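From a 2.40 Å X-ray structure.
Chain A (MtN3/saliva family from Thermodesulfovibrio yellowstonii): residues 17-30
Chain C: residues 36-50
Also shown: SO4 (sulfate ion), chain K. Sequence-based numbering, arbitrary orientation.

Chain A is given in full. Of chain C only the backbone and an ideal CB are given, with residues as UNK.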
# COMPACT_ATOMS: atom_id res chain seq x y z
N ALA A 17 6.12 1.21 -9.97
CA ALA A 17 5.37 2.19 -10.74
C ALA A 17 3.87 1.98 -10.53
O ALA A 17 3.10 2.95 -10.37
CB ALA A 17 5.72 2.11 -12.21
N ILE A 18 3.45 0.72 -10.52
CA ILE A 18 2.03 0.49 -10.34
C ILE A 18 1.58 0.85 -8.92
O ILE A 18 0.66 1.64 -8.76
CB ILE A 18 1.65 -0.97 -10.64
CG1 ILE A 18 1.86 -1.25 -12.12
CG2 ILE A 18 0.19 -1.26 -10.28
CD1 ILE A 18 1.47 -2.63 -12.49
N THR A 19 2.25 0.34 -7.88
CA THR A 19 1.73 0.59 -6.54
C THR A 19 1.90 2.03 -6.11
O THR A 19 1.08 2.57 -5.38
CB THR A 19 2.38 -0.32 -5.47
OG1 THR A 19 3.80 -0.14 -5.46
CG2 THR A 19 2.03 -1.77 -5.77
N THR A 20 2.97 2.67 -6.56
CA THR A 20 3.17 4.05 -6.19
C THR A 20 2.07 4.92 -6.81
O THR A 20 1.45 5.73 -6.11
CB THR A 20 4.55 4.53 -6.61
OG1 THR A 20 5.54 3.67 -6.02
CG2 THR A 20 4.77 5.96 -6.19
N SER A 21 1.80 4.71 -8.11
CA SER A 21 0.83 5.53 -8.84
C SER A 21 -0.59 5.27 -8.38
O SER A 21 -1.45 6.13 -8.46
CB SER A 21 0.89 5.22 -10.34
OG SER A 21 2.20 5.29 -10.83
N ALA A 22 -0.80 4.06 -7.84
CA ALA A 22 -2.09 3.63 -7.33
C ALA A 22 -2.58 4.51 -6.18
O ALA A 22 -3.77 4.61 -5.94
CB ALA A 22 -2.03 2.18 -6.91
N LEU A 23 -1.65 5.15 -5.46
CA LEU A 23 -2.05 6.03 -4.38
C LEU A 23 -2.68 7.34 -4.89
O LEU A 23 -3.50 7.96 -4.21
CB LEU A 23 -0.85 6.34 -3.50
CG LEU A 23 -0.33 5.13 -2.74
CD1 LEU A 23 1.09 5.41 -2.27
CD2 LEU A 23 -1.22 4.85 -1.56
N ILE A 24 -2.32 7.75 -6.10
CA ILE A 24 -2.80 9.02 -6.63
C ILE A 24 -4.34 9.16 -6.73
O ILE A 24 -4.89 10.18 -6.31
CB ILE A 24 -2.16 9.31 -8.01
CG1 ILE A 24 -0.73 9.76 -7.80
CG2 ILE A 24 -2.87 10.44 -8.71
CD1 ILE A 24 0.07 9.86 -9.05
N PRO A 25 -5.05 8.14 -7.26
CA PRO A 25 -6.51 8.32 -7.31
C PRO A 25 -7.18 8.60 -5.96
O PRO A 25 -8.18 9.31 -5.95
CB PRO A 25 -7.00 6.99 -7.88
CG PRO A 25 -5.89 6.52 -8.71
CD PRO A 25 -4.63 6.94 -8.00
N GLN A 26 -6.66 8.10 -4.85
CA GLN A 26 -7.29 8.37 -3.56
C GLN A 26 -7.17 9.84 -3.18
O GLN A 26 -8.11 10.43 -2.65
CB GLN A 26 -6.71 7.49 -2.46
CG GLN A 26 -7.41 7.69 -1.11
CD GLN A 26 -8.86 7.29 -1.15
OE1 GLN A 26 -9.20 6.11 -1.05
NE2 GLN A 26 -9.73 8.27 -1.37
N ALA A 27 -6.00 10.44 -3.44
CA ALA A 27 -5.81 11.87 -3.22
C ALA A 27 -6.76 12.69 -4.11
O ALA A 27 -7.48 13.55 -3.63
CB ALA A 27 -4.36 12.26 -3.47
N LEU A 28 -6.77 12.38 -5.40
CA LEU A 28 -7.62 13.06 -6.38
C LEU A 28 -9.11 12.98 -6.03
O LEU A 28 -9.85 13.93 -6.26
CB LEU A 28 -7.40 12.46 -7.79
CG LEU A 28 -6.05 12.74 -8.47
CD1 LEU A 28 -5.92 12.05 -9.85
CD2 LEU A 28 -5.85 14.24 -8.61
N LYS A 29 -9.54 11.83 -5.51
CA LYS A 29 -10.95 11.59 -5.16
C LYS A 29 -11.36 12.47 -3.98
O LYS A 29 -12.43 13.08 -4.00
CB LYS A 29 -11.21 10.09 -4.84
CG LYS A 29 -12.69 9.70 -4.64
CD LYS A 29 -12.84 8.23 -4.30
CE LYS A 29 -14.27 7.85 -3.99
NZ LYS A 29 -15.07 7.49 -5.18
N ILE A 30 -10.52 12.53 -2.96
CA ILE A 30 -10.82 13.40 -1.83
C ILE A 30 -10.89 14.85 -2.30
O ILE A 30 -11.79 15.58 -1.92
CB ILE A 30 -9.76 13.30 -0.69
CG1 ILE A 30 -9.68 11.89 -0.10
CG2 ILE A 30 -10.04 14.30 0.39
CD1 ILE A 30 -8.57 11.72 0.93
N UNK C 36 -18.55 3.03 1.98
CA UNK C 36 -17.20 3.23 1.48
C UNK C 36 -17.23 4.22 0.32
O UNK C 36 -16.37 4.20 -0.56
CB UNK C 36 -16.58 1.90 1.05
N UNK C 37 -18.21 5.11 0.34
CA UNK C 37 -18.38 6.06 -0.75
C UNK C 37 -17.10 6.81 -1.04
O UNK C 37 -16.71 6.94 -2.19
CB UNK C 37 -19.50 7.05 -0.42
N UNK C 38 -16.43 7.28 0.01
CA UNK C 38 -15.26 8.15 -0.13
C UNK C 38 -13.97 7.38 -0.43
O UNK C 38 -12.99 7.97 -0.86
CB UNK C 38 -15.08 8.97 1.15
N UNK C 39 -13.99 6.07 -0.22
CA UNK C 39 -12.83 5.22 -0.46
C UNK C 39 -12.60 5.04 -1.96
O UNK C 39 -13.56 4.86 -2.71
CB UNK C 39 -13.01 3.86 0.22
N UNK C 40 -11.35 5.08 -2.42
CA UNK C 40 -11.11 4.99 -3.86
C UNK C 40 -10.95 3.57 -4.34
O UNK C 40 -10.02 2.88 -3.95
CB UNK C 40 -9.86 5.79 -4.24
N UNK C 41 -11.84 3.15 -5.22
CA UNK C 41 -11.78 1.80 -5.76
C UNK C 41 -10.58 1.65 -6.69
O UNK C 41 -9.91 0.62 -6.70
CB UNK C 41 -13.08 1.46 -6.50
N UNK C 42 -10.31 2.70 -7.47
CA UNK C 42 -9.19 2.65 -8.42
C UNK C 42 -7.90 2.34 -7.70
O UNK C 42 -7.14 1.48 -8.13
CB UNK C 42 -9.06 3.97 -9.18
N UNK C 43 -7.67 3.03 -6.59
CA UNK C 43 -6.48 2.84 -5.79
C UNK C 43 -6.30 1.37 -5.42
O UNK C 43 -5.20 0.83 -5.54
CB UNK C 43 -6.55 3.70 -4.53
N UNK C 44 -7.36 0.73 -4.96
CA UNK C 44 -7.21 -0.64 -4.50
C UNK C 44 -7.14 -1.61 -5.67
O UNK C 44 -6.44 -2.63 -5.59
CB UNK C 44 -8.37 -1.02 -3.57
N UNK C 45 -7.83 -1.30 -6.76
CA UNK C 45 -7.73 -2.13 -7.95
C UNK C 45 -6.30 -2.24 -8.41
O UNK C 45 -5.75 -3.33 -8.54
CB UNK C 45 -8.60 -1.57 -9.08
N UNK C 46 -5.68 -1.09 -8.63
CA UNK C 46 -4.32 -1.05 -9.11
C UNK C 46 -3.31 -1.47 -8.03
O UNK C 46 -2.25 -1.99 -8.36
CB UNK C 46 -4.00 0.36 -9.62
N UNK C 47 -3.62 -1.22 -6.76
CA UNK C 47 -2.75 -1.67 -5.69
C UNK C 47 -2.63 -3.20 -5.78
O UNK C 47 -1.52 -3.74 -5.73
CB UNK C 47 -3.28 -1.23 -4.33
N UNK C 48 -3.76 -3.87 -5.96
CA UNK C 48 -3.79 -5.33 -6.03
C UNK C 48 -2.86 -5.87 -7.12
O UNK C 48 -2.04 -6.75 -6.84
CB UNK C 48 -5.22 -5.81 -6.28
N UNK C 49 -2.97 -5.35 -8.34
CA UNK C 49 -2.08 -5.82 -9.42
C UNK C 49 -0.62 -5.54 -9.11
O UNK C 49 0.22 -6.43 -9.28
CB UNK C 49 -2.46 -5.16 -10.75
N UNK C 50 -0.32 -4.32 -8.66
CA UNK C 50 1.04 -3.95 -8.33
C UNK C 50 1.60 -4.88 -7.28
O UNK C 50 2.69 -5.41 -7.43
CB UNK C 50 1.11 -2.50 -7.85
S SO4 K . -13.34 5.38 -7.58
O1 SO4 K . -13.60 4.83 -6.25
O2 SO4 K . -14.50 6.18 -7.98
O3 SO4 K . -13.15 4.30 -8.53
O4 SO4 K . -12.12 6.19 -7.55

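Position 36 opens a type I turn with nothing of chain A near its CB, so this contact leaves the choice free; the residue is Ala C36. At 37 the CB points away into open space and a long polar chain is as good as any. Arg C37 extends outward, and only its carbonyl approaches chain A, with O 3.2 Å from Lys A29 CE. Position 38 points sideways, its CB 5.3 Å from Lys A29 CE, so small or polar residues fit. Its backbone matters more, because the carbonyl receives a weak hydrogen bond from Gln A26 NE2 (NE2 to O of 38, 3.3 Å). The residue is Asp C38, whose carboxylate is satisfied elsewhere in the structure. Position 39 closes the turn and points away, with an extended psi of 139° that beta-branched residues tolerate well; Val C39 follows that rule.

Position 40 is far more demanding. Its CB points toward chain A and already lies 3.3 Å from Gln A26 OE1, with Lys A29 CD at 3.8 Å, so a small side chain is favoured. The next residue begins a helix, which suits a capping Ser, Thr, Asp or Asn, and a sulfate sits nearby, which makes a carboxylate less welcome. Ser C40 answers all three conditions. Its OG accepts from the backbone N of position 43 (N to OG, 3.2 Å), while its own N donates to Gln A26 OE1 (N to OE1, 2.7 Å). With the weak bond to 38, the glutamine amide thus reads two backbone groups, one as donor and one as acceptor.

Position 41 turns away from chain A, and many residues would serve. In Leu C41 the backbone N binds sulfate O1 at 2.6 Å; Lys A29 NZ donates to O2 of the same ion at 3.1 Å. Position 42 faces Pro A25, whose CB is 3.9 Å from the ideal CB; a small apolar residue packs there, and Ala C42 does.

At 43 the CB is 3.2 Å from Ala A22 O, so branching at CB looks costly, whereas a slender, flexible apolar chain could run past Gln A26 toward Leu A23. Met C43, all trans, does this: SD lies 3.6 Å from Gln A26 CB and CE 3.6 Å from Leu A23 CD2.

Positions 44 and 45 make no contact and are loosely specified here, as Phe C44 and Ile C45. Position 46 points toward Ala A22, where apolar residues that can swing outward fit; Phe C46 sets its CB 3.9 Å from Ala A22 CB and leads its ring away. Position 47 points away, yet its ideal CB is 4.5 Å from Ala A22 CB; several apolar residues would suit, and a long flexible one could bend back to reach further, to Thr A19. Met C47 curls back, placing SD 3.7 Å from Thr A19 CB.

Position 48 is free, Ala C48. Sideways 49 suits an aliphatic near Ile A18: Ile C49 CG2 meets Ile A18 CD1 at 4.2 Å. At 50 an ideal CB would clash with Thr A19 CG2 at 2.4 Å and Ile A18 CG2 at 2.9 Å. Gly C50 leaves that space to both methyls.

Chain C (36-50) ARDVSLAMFIFMAIG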
# COMPACT_ATOMS: atom_id res chain seq x y z
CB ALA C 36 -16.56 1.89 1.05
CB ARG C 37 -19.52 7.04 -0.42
CG ARG C 37 -19.42 8.39 -1.14
CD ARG C 37 -20.75 8.98 -1.66
NE ARG C 37 -21.33 8.27 -2.80
CZ ARG C 37 -22.52 8.54 -3.33
NH1 ARG C 37 -23.28 9.51 -2.82
NH2 ARG C 37 -22.96 7.85 -4.38
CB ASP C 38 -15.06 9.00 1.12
CG ASP C 38 -16.29 9.83 1.46
OD1 ASP C 38 -16.85 10.44 0.53
OD2 ASP C 38 -16.69 9.87 2.65
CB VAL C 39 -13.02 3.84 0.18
CG1 VAL C 39 -11.80 3.01 -0.05
CG2 VAL C 39 -13.28 3.98 1.67
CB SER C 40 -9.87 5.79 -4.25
OG SER C 40 -9.51 5.50 -5.59
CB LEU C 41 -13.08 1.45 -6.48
CG LEU C 41 -13.22 0.02 -7.02
CD1 LEU C 41 -13.17 -1.00 -5.90
CD2 LEU C 41 -14.51 -0.14 -7.84
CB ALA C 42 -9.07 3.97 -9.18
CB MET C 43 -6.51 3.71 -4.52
CG MET C 43 -5.40 3.34 -3.56
SD MET C 43 -5.41 4.19 -1.98
CE MET C 43 -4.33 3.12 -1.04
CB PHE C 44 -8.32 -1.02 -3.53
CG PHE C 44 -8.12 -0.45 -2.16
CD1 PHE C 44 -7.19 -1.01 -1.30
CD2 PHE C 44 -8.83 0.66 -1.74
CE1 PHE C 44 -6.98 -0.48 -0.05
CE2 PHE C 44 -8.63 1.20 -0.48
CZ PHE C 44 -7.70 0.63 0.36
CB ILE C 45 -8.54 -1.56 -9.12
CG1 ILE C 45 -10.05 -1.68 -8.89
CG2 ILE C 45 -8.23 -2.30 -10.39
CD1 ILE C 45 -10.84 -1.04 -10.05
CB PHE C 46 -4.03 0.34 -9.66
CG PHE C 46 -4.70 0.58 -10.99
CD1 PHE C 46 -4.21 -0.02 -12.14
CD2 PHE C 46 -5.82 1.37 -11.09
CE1 PHE C 46 -4.83 0.18 -13.36
CE2 PHE C 46 -6.44 1.58 -12.30
CZ PHE C 46 -5.95 0.98 -13.44
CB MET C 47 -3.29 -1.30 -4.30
CG MET C 47 -2.70 -0.03 -3.69
SD MET C 47 -0.91 0.09 -3.82
CE MET C 47 -0.39 -1.24 -2.75
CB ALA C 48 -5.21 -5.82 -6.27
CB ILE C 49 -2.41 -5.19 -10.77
CG1 ILE C 49 -3.79 -5.61 -11.22
CG2 ILE C 49 -1.41 -5.65 -11.80
CD1 ILE C 49 -4.71 -4.49 -11.16
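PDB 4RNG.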